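Local coordinates for CrtC domain-containing protein (PDB 7A0Q), which probably hydrates the isoflavonoid phytoalexin kievitone, as expected of a fungal kievitone hydratase built from two lipocalin-like domains, at residues L299-T303 / E304-L308; V309-D312 / A313-A317; I341-S344 / T345-V348. All blocks are in the same frame, centred on the assembly; numbering follows the deposited sequence.

Contact 1: residues L299-T303 / E304-L308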
ATOM      1  N   LEU A 299      -6.463  -7.547 -14.288  1.00 22.04           N
ATOM      2  CA  LEU A 299      -5.330  -6.794 -13.763  1.00 22.89           C
ATOM      3  C   LEU A 299      -4.016  -7.451 -14.171  1.00 23.14           C
ATOM      4  O   LEU A 299      -3.914  -8.679 -14.227  1.00 20.95           O
ATOM      5  CB  LEU A 299      -5.423  -6.679 -12.232  1.00 20.66           C
ATOM      6  CG  LEU A 299      -6.813  -6.332 -11.675  1.00 21.22           C
ATOM      7  CD1 LEU A 299      -7.603  -7.571 -11.205  1.00 22.46           C
ATOM      8  CD2 LEU A 299      -6.703  -5.283 -10.555  1.00 21.34           C
ATOM      9  N   SER A 300      -3.003  -6.627 -14.442  1.00 22.81           N
ATOM     10  CA  SER A 300      -1.727  -7.126 -14.945  1.00 26.69           C
ATOM     11  C   SER A 300      -0.575  -6.398 -14.280  1.00 22.16           C
ATOM     12  O   SER A 300      -0.564  -5.164 -14.226  1.00 21.87           O
ATOM     13  CB  SER A 300      -1.634  -6.960 -16.464  1.00 26.82           C
ATOM     14  OG  SER A 300      -2.715  -7.621 -17.092  1.00 29.63           O
ATOM     15  N   SER A 301       0.399  -7.158 -13.796  1.00 21.24           N
ATOM     16  CA  SER A 301       1.595  -6.539 -13.251  1.00 21.19           C
ATOM     17  C   SER A 301       2.355  -5.820 -14.363  1.00 24.79           C
ATOM     18  O   SER A 301       2.476  -6.326 -15.484  1.00 26.22           O
ATOM     19  CB  SER A 301       2.477  -7.582 -12.574  1.00 22.30           C
ATOM     20  OG  SER A 301       3.582  -6.962 -11.936  1.00 23.99           O
ATOM     21  N   TYR A 302       2.859  -4.627 -14.044  1.00 22.23           N
ATOM     22  CA  TYR A 302       3.479  -3.762 -15.048  1.00 24.05           C
ATOM     23  C   TYR A 302       4.778  -4.356 -15.586  1.00 27.42           C
ATOM     24  O   TYR A 302       5.089  -4.216 -16.776  1.00 26.03           O
ATOM     25  CB  TYR A 302       3.737  -2.392 -14.429  1.00 21.63           C
ATOM     26  CG  TYR A 302       4.065  -1.275 -15.395  1.00 20.70           C
ATOM     27  CD1 TYR A 302       3.061  -0.635 -16.117  1.00 24.35           C
ATOM     28  CD2 TYR A 302       5.370  -0.831 -15.551  1.00 25.27           C
ATOM     29  CE1 TYR A 302       3.357   0.405 -16.985  1.00 24.59           C
ATOM     30  CE2 TYR A 302       5.673   0.203 -16.411  1.00 24.38           C
ATOM     31  CZ  TYR A 302       4.662   0.814 -17.125  1.00 25.77           C
ATOM     32  OH  TYR A 302       4.960   1.852 -17.978  1.00 27.13           O
ATOM     33  N   THR A 303       5.558  -4.991 -14.718  1.00 24.39           N
ATOM     34  CA  THR A 303       6.797  -5.647 -15.102  1.00 27.49           C
ATOM     35  C   THR A 303       7.034  -6.803 -14.138  1.00 28.44           C
ATOM     36  O   THR A 303       6.473  -6.840 -13.040  1.00 27.68           O
ATOM     37  CB  THR A 303       7.976  -4.665 -15.112  1.00 28.66           C
ATOM     38  OG1 THR A 303       9.081  -5.255 -15.804  1.00 28.86           O
ATOM     39  CG2 THR A 303       8.407  -4.306 -13.689  1.00 23.97           C
ATOM     40  N   GLU A 304       7.861  -7.758 -14.569  1.00 24.57           N
ATOM     41  CA  GLU A 304       7.947  -9.044 -13.876  1.00 22.89           C
ATOM     42  C   GLU A 304       8.544  -8.899 -12.478  1.00 24.10           C
ATOM     43  O   GLU A 304       7.940  -9.323 -11.487  1.00 24.69           O
ATOM     44  CB  GLU A 304       8.769 -10.044 -14.699  1.00 27.69           C
ATOM     45  CG  GLU A 304       8.112 -10.517 -15.987  1.00 29.22           C
ATOM     46  CD  GLU A 304       8.208  -9.493 -17.108  1.00 39.71           C
ATOM     47  OE1 GLU A 304       8.929  -8.487 -16.943  1.00 36.15           O
ATOM     48  OE2 GLU A 304       7.565  -9.698 -18.159  1.00 46.85           O
ATOM     49  N   ASP A 305       9.746  -8.334 -12.381  1.00 24.18           N
ATOM     50  CA  ASP A 305      10.472  -8.254 -11.114  1.00 24.43           C
ATOM     51  C   ASP A 305      10.036  -6.997 -10.364  1.00 20.70           C
ATOM     52  O   ASP A 305      10.431  -5.881 -10.708  1.00 23.09           O
ATOM     53  CB  ASP A 305      11.977  -8.259 -11.362  1.00 25.70           C
ATOM     54  CG  ASP A 305      12.791  -8.140 -10.076  1.00 30.77           C
ATOM     55  OD1 ASP A 305      12.217  -8.247  -8.968  1.00 27.19           O
ATOM     56  OD2 ASP A 305      14.022  -7.941 -10.180  1.00 32.26           O
ATOM     57  N   GLN A 306       9.217  -7.185  -9.329  1.00 20.81           N
ATOM     58  CA  GLN A 306       8.875  -6.125  -8.376  1.00 22.09           C
ATOM     59  C   GLN A 306       8.824  -6.707  -6.968  1.00 20.76           C
ATOM     60  O   GLN A 306       7.898  -6.453  -6.192  1.00 20.96           O
ATOM     61  CB  GLN A 306       7.552  -5.446  -8.733  1.00 20.68           C
ATOM     62  CG  GLN A 306       7.482  -4.906 -10.157  1.00 21.10           C
ATOM     63  CD  GLN A 306       6.241  -4.077 -10.406  1.00 21.35           C
ATOM     64  OE1 GLN A 306       6.125  -2.958  -9.920  1.00 20.64           O
ATOM     65  NE2 GLN A 306       5.291  -4.634 -11.155  1.00 20.16           N
ATOM     66  N   GLU A 307       9.842  -7.499  -6.620  1.00 19.49           N
ATOM     67  CA  GLU A 307       9.891  -8.219  -5.352  1.00 18.25           C
ATOM     68  C   GLU A 307      10.880  -7.574  -4.387  1.00 21.57           C
ATOM     69  O   GLU A 307      12.065  -7.416  -4.708  1.00 21.10           O
ATOM     70  CB  GLU A 307      10.271  -9.682  -5.573  1.00 17.83           C
ATOM     71  CG  GLU A 307      10.267 -10.479  -4.283  1.00 20.77           C
ATOM     72  CD  GLU A 307      10.826 -11.879  -4.466  1.00 21.73           C
ATOM     73  OE1 GLU A 307      11.752 -12.047  -5.291  1.00 25.69           O
ATOM     74  OE2 GLU A 307      10.334 -12.794  -3.781  1.00 22.14           O
ATOM     75  N   LEU A 308      10.390  -7.219  -3.201  1.00 19.00           N
ATOM     76  CA  LEU A 308      11.244  -6.867  -2.075  1.00 19.58           C
ATOM     77  C   LEU A 308      11.773  -8.155  -1.461  1.00 22.30           C
ATOM     78  O   LEU A 308      10.987  -8.977  -0.981  1.00 19.95           O
ATOM     79  CB  LEU A 308      10.455  -6.068  -1.037  1.00 21.27           C
ATOM     80  CG  LEU A 308       9.657  -4.865  -1.551  1.00 21.15           C
ATOM     81  CD1 LEU A 308       8.824  -4.241  -0.451  1.00 23.27           C
ATOM     82  CD2 LEU A 308      10.607  -3.845  -2.096  1.00 21.43           C
TER
HETATM   83  O   HOH W   1      11.101  -6.792 -14.498  1.00 31.08           O
HETATM   84  O   HOH W   2       8.451  -5.668 -18.389  1.00 44.47           O

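Contact 2: residues V309-D312 / A313-A317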
ATOM      1  N   VAL A 309      13.091  -8.339  -1.470  1.00 23.34           N
ATOM      2  CA  VAL A 309      13.703  -9.620  -1.127  1.00 23.84           C
ATOM      3  C   VAL A 309      14.242  -9.553   0.294  1.00 20.01           C
ATOM      4  O   VAL A 309      15.214  -8.842   0.576  1.00 24.72           O
ATOM      5  CB  VAL A 309      14.813  -9.999  -2.110  1.00 20.64           C
ATOM      6  CG1 VAL A 309      15.421 -11.333  -1.692  1.00 25.39           C
ATOM      7  CG2 VAL A 309      14.263 -10.067  -3.517  1.00 21.05           C
ATOM      8  N   GLY A 310      13.633 -10.326   1.189  1.00 20.43           N
ATOM      9  CA  GLY A 310      14.062 -10.392   2.566  1.00 23.02           C
ATOM     10  C   GLY A 310      14.831 -11.672   2.846  1.00 26.15           C
ATOM     11  O   GLY A 310      15.059 -12.501   1.971  1.00 28.44           O
ATOM     12  N   GLU A 311      15.225 -11.818   4.106  1.00 25.84           N
ATOM     13  CA  GLU A 311      15.902 -13.027   4.546  1.00 29.19           C
ATOM     14  C   GLU A 311      14.936 -14.129   4.961  1.00 34.43           C
ATOM     15  O   GLU A 311      15.333 -15.298   5.001  1.00 36.44           O
ATOM     16  CB  GLU A 311      16.856 -12.694   5.698  1.00 30.60           C
ATOM     17  CG  GLU A 311      17.936 -11.693   5.295  1.00 37.12           C
ATOM     18  CD  GLU A 311      19.014 -11.506   6.349  1.00 50.46           C
ATOM     19  OE1 GLU A 311      18.721 -10.915   7.415  1.00 48.54           O
ATOM     20  OE2 GLU A 311      20.160 -11.944   6.107  1.00 56.93           O
ATOM     21  N   ASP A 312      13.682 -13.793   5.257  1.00 23.51           N
ATOM     22  CA  ASP A 312      12.672 -14.790   5.606  1.00 24.69           C
ATOM     23  C   ASP A 312      11.371 -14.415   4.900  1.00 24.55           C
ATOM     24  O   ASP A 312      11.327 -13.474   4.104  1.00 24.22           O
ATOM     25  CB  ASP A 312      12.508 -14.905   7.129  1.00 23.05           C
ATOM     26  CG  ASP A 312      11.939 -13.647   7.761  1.00 26.49           C
ATOM     27  OD1 ASP A 312      11.569 -12.708   7.028  1.00 24.12           O
ATOM     28  OD2 ASP A 312      11.841 -13.601   9.001  1.00 26.12           O
ATOM     29  N   ALA A 313      10.297 -15.145   5.207  1.00 21.26           N
ATOM     30  CA  ALA A 313       9.034 -14.931   4.505  1.00 19.94           C
ATOM     31  C   ALA A 313       8.446 -13.557   4.818  1.00 21.04           C
ATOM     32  O   ALA A 313       8.089 -12.803   3.906  1.00 19.63           O
ATOM     33  CB  ALA A 313       8.039 -16.039   4.864  1.00 21.77           C
ATOM     34  N   LEU A 314       8.352 -13.204   6.100  1.00 20.41           N
ATOM     35  CA  LEU A 314       7.691 -11.950   6.457  1.00 18.84           C
ATOM     36  C   LEU A 314       8.443 -10.729   5.941  1.00 22.49           C
ATOM     37  O   LEU A 314       7.822  -9.682   5.736  1.00 18.72           O
ATOM     38  CB  LEU A 314       7.515 -11.859   7.972  1.00 22.61           C
ATOM     39  CG  LEU A 314       6.564 -10.762   8.470  1.00 22.89           C
ATOM     40  CD1 LEU A 314       5.154 -11.030   7.963  1.00 27.25           C
ATOM     41  CD2 LEU A 314       6.597 -10.670   9.979  1.00 26.27           C
ATOM     42  N   GLN A 315       9.750 -10.842   5.711  1.00 18.12           N
ATOM     43  CA  GLN A 315      10.503  -9.713   5.171  1.00 15.60           C
ATOM     44  C   GLN A 315      10.386  -9.586   3.660  1.00 17.29           C
ATOM     45  O   GLN A 315      10.882  -8.600   3.098  1.00 19.01           O
ATOM     46  CB  GLN A 315      11.985  -9.838   5.547  1.00 21.11           C
ATOM     47  CG  GLN A 315      12.277  -9.715   7.027  1.00 20.47           C
ATOM     48  CD  GLN A 315      13.721 -10.068   7.349  1.00 26.58           C
ATOM     49  OE1 GLN A 315      14.563 -10.146   6.450  1.00 28.24           O
ATOM     50  NE2 GLN A 315      14.011 -10.285   8.627  1.00 27.31           N
ATOM     51  N   THR A 316       9.755 -10.550   2.989  1.00 17.56           N
ATOM     52  CA  THR A 316       9.717 -10.623   1.534  1.00 18.42           C
ATOM     53  C   THR A 316       8.318 -10.288   1.037  1.00 19.90           C
ATOM     54  O   THR A 316       7.328 -10.674   1.661  1.00 19.18           O
ATOM     55  CB  THR A 316      10.121 -12.034   1.068  1.00 19.74           C
ATOM     56  OG1 THR A 316      11.459 -12.303   1.496  1.00 22.90           O
ATOM     57  CG2 THR A 316      10.048 -12.174  -0.439  1.00 23.68           C
ATOM     58  N   ALA A 317       8.226  -9.566  -0.082  1.00 18.56           N
ATOM     59  CA  ALA A 317       6.904  -9.319  -0.643  1.00 17.51           C
ATOM     60  C   ALA A 317       7.005  -8.992  -2.122  1.00 18.72           C
ATOM     61  O   ALA A 317       7.946  -8.318  -2.549  1.00 20.38           O
ATOM     62  CB  ALA A 317       6.190  -8.172   0.084  1.00 17.73           C
TER
HETATM   63  O   HOH W   3      16.606 -11.168   9.652  1.00 37.29           O

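Contact 3: residues I341-S344 / T345-V348. With NAG (2-acetamido-2-deoxy-beta-D-glucopyranose), chain C.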
ATOM      1  N   ILE A 341       1.731  -9.210  -2.597  1.00 19.46           N
ATOM      2  CA  ILE A 341       1.667 -10.648  -2.363  1.00 18.92           C
ATOM      3  C   ILE A 341       2.644 -10.967  -1.251  1.00 16.46           C
ATOM      4  O   ILE A 341       3.854 -10.744  -1.398  1.00 17.88           O
ATOM      5  CB  ILE A 341       1.994 -11.469  -3.617  1.00 18.92           C
ATOM      6  CG1 ILE A 341       1.162 -10.993  -4.810  1.00 21.28           C
ATOM      7  CG2 ILE A 341       1.721 -12.936  -3.346  1.00 20.75           C
ATOM      8  CD1 ILE A 341       1.503 -11.710  -6.112  1.00 26.22           C
ATOM      9  N   VAL A 342       2.125 -11.470  -0.137  1.00 15.87           N
ATOM     10  CA  VAL A 342       2.919 -11.698   1.062  1.00 16.28           C
ATOM     11  C   VAL A 342       2.671 -13.112   1.558  1.00 16.76           C
ATOM     12  O   VAL A 342       1.525 -13.568   1.597  1.00 19.48           O
ATOM     13  CB  VAL A 342       2.590 -10.683   2.179  1.00 17.99           C
ATOM     14  CG1 VAL A 342       3.191 -11.134   3.521  1.00 18.82           C
ATOM     15  CG2 VAL A 342       3.092  -9.292   1.801  1.00 19.09           C
ATOM     16  N   TYR A 343       3.753 -13.797   1.923  1.00 20.31           N
ATOM     17  CA  TYR A 343       3.723 -15.021   2.711  1.00 18.14           C
ATOM     18  C   TYR A 343       4.300 -14.705   4.084  1.00 18.70           C
ATOM     19  O   TYR A 343       5.446 -14.243   4.187  1.00 20.14           O
ATOM     20  CB  TYR A 343       4.530 -16.128   2.024  1.00 18.03           C
ATOM     21  CG  TYR A 343       3.840 -16.661   0.796  1.00 19.74           C
ATOM     22  CD1 TYR A 343       3.824 -15.940  -0.396  1.00 20.72           C
ATOM     23  CD2 TYR A 343       3.180 -17.882   0.831  1.00 19.48           C
ATOM     24  CE1 TYR A 343       3.161 -16.422  -1.520  1.00 23.21           C
ATOM     25  CE2 TYR A 343       2.516 -18.365  -0.278  1.00 20.06           C
ATOM     26  CZ  TYR A 343       2.518 -17.651  -1.450  1.00 20.56           C
ATOM     27  OH  TYR A 343       1.853 -18.159  -2.540  1.00 22.22           O
ATOM     28  N   SER A 344       3.511 -14.920   5.134  1.00 19.84           N
ATOM     29  CA  SER A 344       4.070 -14.807   6.474  1.00 19.75           C
ATOM     30  C   SER A 344       4.834 -16.059   6.854  1.00 24.92           C
ATOM     31  O   SER A 344       5.632 -16.026   7.795  1.00 24.83           O
ATOM     32  CB  SER A 344       2.975 -14.518   7.505  1.00 21.88           C
ATOM     33  OG  SER A 344       2.110 -15.632   7.657  1.00 23.29           O
ATOM     34  N   THR A 345       4.594 -17.154   6.135  1.00 20.78           N
ATOM     35  CA  THR A 345       5.381 -18.369   6.223  1.00 20.43           C
ATOM     36  C   THR A 345       5.335 -19.042   4.863  1.00 19.92           C
ATOM     37  O   THR A 345       4.340 -18.947   4.137  1.00 25.72           O
ATOM     38  CB  THR A 345       4.860 -19.331   7.301  1.00 26.66           C
ATOM     39  OG1 THR A 345       5.615 -20.546   7.254  1.00 27.43           O
ATOM     40  CG2 THR A 345       3.386 -19.670   7.071  1.00 25.25           C
ATOM     41  N   TRP A 346       6.415 -19.731   4.526  1.00 25.44           N
ATOM     42  CA  TRP A 346       6.436 -20.513   3.302  1.00 30.03           C
ATOM     43  C   TRP A 346       5.909 -21.932   3.510  1.00 38.06           C
ATOM     44  O   TRP A 346       5.818 -22.695   2.543  1.00 42.26           O
ATOM     45  CB  TRP A 346       7.856 -20.516   2.723  1.00 30.83           C
ATOM     46  CG  TRP A 346       8.218 -19.180   2.082  1.00 28.14           C
ATOM     47  CD1 TRP A 346       7.457 -18.465   1.191  1.00 24.27           C
ATOM     48  CD2 TRP A 346       9.415 -18.417   2.286  1.00 27.33           C
ATOM     49  NE1 TRP A 346       8.112 -17.307   0.830  1.00 27.13           N
ATOM     50  CE2 TRP A 346       9.312 -17.254   1.491  1.00 25.03           C
ATOM     51  CE3 TRP A 346      10.559 -18.600   3.067  1.00 27.06           C
ATOM     52  CZ2 TRP A 346      10.318 -16.287   1.447  1.00 26.61           C
ATOM     53  CZ3 TRP A 346      11.553 -17.636   3.026  1.00 31.46           C
ATOM     54  CH2 TRP A 346      11.423 -16.492   2.222  1.00 27.42           C
ATOM     55  N   ASP A 347       5.537 -22.286   4.737  1.00 30.38           N
ATOM     56  CA  ASP A 347       4.863 -23.550   5.046  1.00 32.69           C
ATOM     57  C   ASP A 347       3.396 -23.258   5.353  1.00 31.64           C
ATOM     58  O   ASP A 347       2.946 -23.308   6.504  1.00 30.06           O
ATOM     59  CB  ASP A 347       5.565 -24.249   6.226  1.00 39.11           C
ATOM     60  CG  ASP A 347       5.026 -25.652   6.489  1.00 46.11           C
ATOM     61  OD1 ASP A 347       4.098 -26.089   5.771  1.00 40.16           O
ATOM     62  OD2 ASP A 347       5.531 -26.313   7.422  1.00 49.43           O
ATOM     63  N   VAL A 348       2.643 -22.951   4.300  1.00 35.28           N
ATOM     64  CA  VAL A 348       1.294 -22.405   4.447  1.00 36.74           C
ATOM     65  C   VAL A 348       0.321 -23.422   5.036  1.00 40.03           C
ATOM     66  O   VAL A 348      -0.585 -23.046   5.785  1.00 38.36           O
ATOM     67  CB  VAL A 348       0.765 -21.873   3.096  1.00 39.50           C
ATOM     68  CG1 VAL A 348       1.615 -20.702   2.621  1.00 36.81           C
ATOM     69  CG2 VAL A 348       0.740 -22.984   2.051  1.00 37.70           C
TER
HETATM   70  C1  NAG C   1      -1.736 -18.343  -0.648  1.00 22.12           C
HETATM   71  C2  NAG C   1      -2.439 -17.886  -1.914  1.00 21.98           C
HETATM   72  C3  NAG C   1      -3.002 -19.091  -2.671  1.00 19.98           C
HETATM   73  C4  NAG C   1      -1.951 -20.174  -2.882  1.00 26.40           C
HETATM   74  C5  NAG C   1      -1.203 -20.496  -1.596  1.00 23.96           C
HETATM   75  C6  NAG C   1       0.014 -21.356  -1.839  1.00 27.91           C
HETATM   76  C7  NAG C   1      -3.548 -15.694  -2.042  1.00 21.58           C
HETATM   77  C8  NAG C   1      -4.772 -14.915  -1.680  1.00 24.00           C
HETATM   78  N2  NAG C   1      -3.518 -16.957  -1.614  1.00 21.65           N
HETATM   79  O3  NAG C   1      -3.497 -18.641  -3.928  1.00 23.45           O
HETATM   80  O4  NAG C   1      -2.615 -21.370  -3.276  1.00 30.57           O
HETATM   81  O5  NAG C   1      -0.719 -19.291  -0.982  1.00 24.44           O
HETATM   82  O6  NAG C   1       0.906 -20.718  -2.744  1.00 27.30           O
HETATM   83  O7  NAG C   1      -2.621 -15.196  -2.673  1.00 22.65           O

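Contact 1: residues L299-T303 / E304-L308
The break in strand 295-308 of the C-terminal lipocalin-like barrel is bridged from within the chain, by the side-chain amide of Gln306 reaching back to the carbonyl of Thr303. NE2 of Gln306 donates to O of Thr303 at 3.1 Å with an N-H...O angle of 147°, arriving tilted from the carbonyl plane. The same nitrogen lies 3.0 Å from OG of Ser301, a hydroxyl that is also hydrogen-bonded to Tyr318 of the next strand. On the way, the extended Gln306 chain passes Thr303, its CG 3.7 Å from the methyl CG2.

Strand residues 299-301 and 307-308 flank this interruption, so residues 302-306 form an irregular link within one barrel strand. Across it, OE1 of Gln306 accepts from the backbone of Phe321, and the amide group is thereby held at both its oxygen and its nitrogen. Thr303 turns OG1 to the other side, with chi1 at -166° setting the hydroxyl opposite its own backbone N and toward water. One water lies 2.9 Å from OG1 of Thr303 and takes the N-H of Asp305 at the same distance; a second, 2.7 Å from OG1 of Thr303, donates to OE1 of Glu304, whose side chain bends back over the link at chi2. Beyond it, OD1 of Asp305 accepts a weak bond from N of Glu307.

Contact 2: residues V309-D312 / A313-A317
Gly310 and Gln315 face each other with their CA atoms 4.5 Å apart where the chain doubles back, and a type I beta turn from Ala313 to Thr316, closed by the backbone bond from Thr316 N to Ala313 O, completes the reversal. Three side chains tie the incoming and returning arms together. The hydroxyl of Thr316 serves both ways: OG1 of Thr316 donates to O of Asp312 at 2.9 Å and accepts the N-H of Gly310 at 3.0 Å. Because chi1 of Thr316 is -61°, OG1 stands beside its own backbone N and faces the incoming arm, while the methyl is turned from it.

Gln315 extends its amide alongside Glu311, the two side chains pointing the same way. Its OE1 receives the N-H of Glu311 at 3.0 Å and 161°, a fairly straight bond whose donor nevertheless sits above the carbonyl plane. At the far end a water accepts from NE2 of Gln315 and donates to OE1 of Glu311, so both ends of the amide are engaged. Closer in, CB of Gln315 packs 3.7 Å from CA of Gly310, where the glycine brings no side chain of its own.

Asp312 crosses Gln315 at about a right angle. Its OD1 accepts the N-H of Gln315 at 2.9 Å, which holds the carboxylate over the start of the turn, and its OD2 bonds to the hydroxyl of Tyr85 in the N-terminal domain. The loop thus connects strands 295-308 and 317-328 of the C-terminal barrel while lying against strand 86-94, where Gln315 touches Tyr87 and Ala317 touches Arg89.

Contact 3: residues I341-S344 / T345-V348
The ring of Tyr343 meets its neighbours mainly round its rim: O of Thr345, CG1 of Val348 and O6 of the N-acetylglucosamine all lie at the edge, near the ring plane, whereas the indole of Trp346 approaches obliquely. The Tyr343 ring and the five-membered ring of Trp346 have centroids 5.8 Å apart and planes inclined by 36°, so the pair is neither stacked nor perpendicular. What touches is the indole corner CD1 of Trp346, 3.8 Å from CB of Tyr343, at the root of the tyrosine side chain. Further out along the ring, CD2 of Tyr343 meets the methyl CG1 of Val348 at 3.7 Å.

The phenol ends in a polar contact with the sugar. OH of Tyr343 and O6 of the N-acetylglucosamine are hydrogen-bonded at 2.7 Å, and the ring oxygen O5 of the sugar also comes within 3.4 Å of CE2 of Tyr343. Thr220 makes a further hydrogen bond to the sugar. This group belongs to a glycan carried by the protein itself, so the contact is one between the protein surface and its own sugar, not a ligand-binding pocket.

The tail that brings Trp346 and Val348 to Tyr343 is shaped by an ST turn, in which OG1 of Thr345 accepts the N-H of Asp347 at 3.1 Å and 164°. With chi1 at 175°, OG1 of Thr345 lies beside its own carbonyl carbon, on the path of the onward chain. Just before it, OG of Ser344 bonds to O of Pro216. The C-terminus in this way leaves strand 331-343 and runs past the start of strand 218-225, where Asn218 touches both Tyr343 and Val348, while Trp346 reaches Thr278 and Arg280 in the loop before strand 282-291.

How the contacts relate
The three contacts follow one another along the C-terminal lipocalin-like barrel and its tail. Contact 1 interrupts strand 295-308, contact 2 is the loop from that strand into strand 317-328, and contact 3 ends strand 331-343, the last of the barrel. The centres of contacts 1 and 2 are about 16 Å apart, yet they meet at the strand pairing, where Leu308 N probably bonds to Ala317 O. Contacts 2 and 3 are closer, with centres about 9 Å apart: CH2 of Trp346 packs on the backbone of Asp312 and Ala313. Contacts 1 and 2 both touch strand 86-94, joining barrel and N-terminal domain, whereas contact 3 adjoins the glycan.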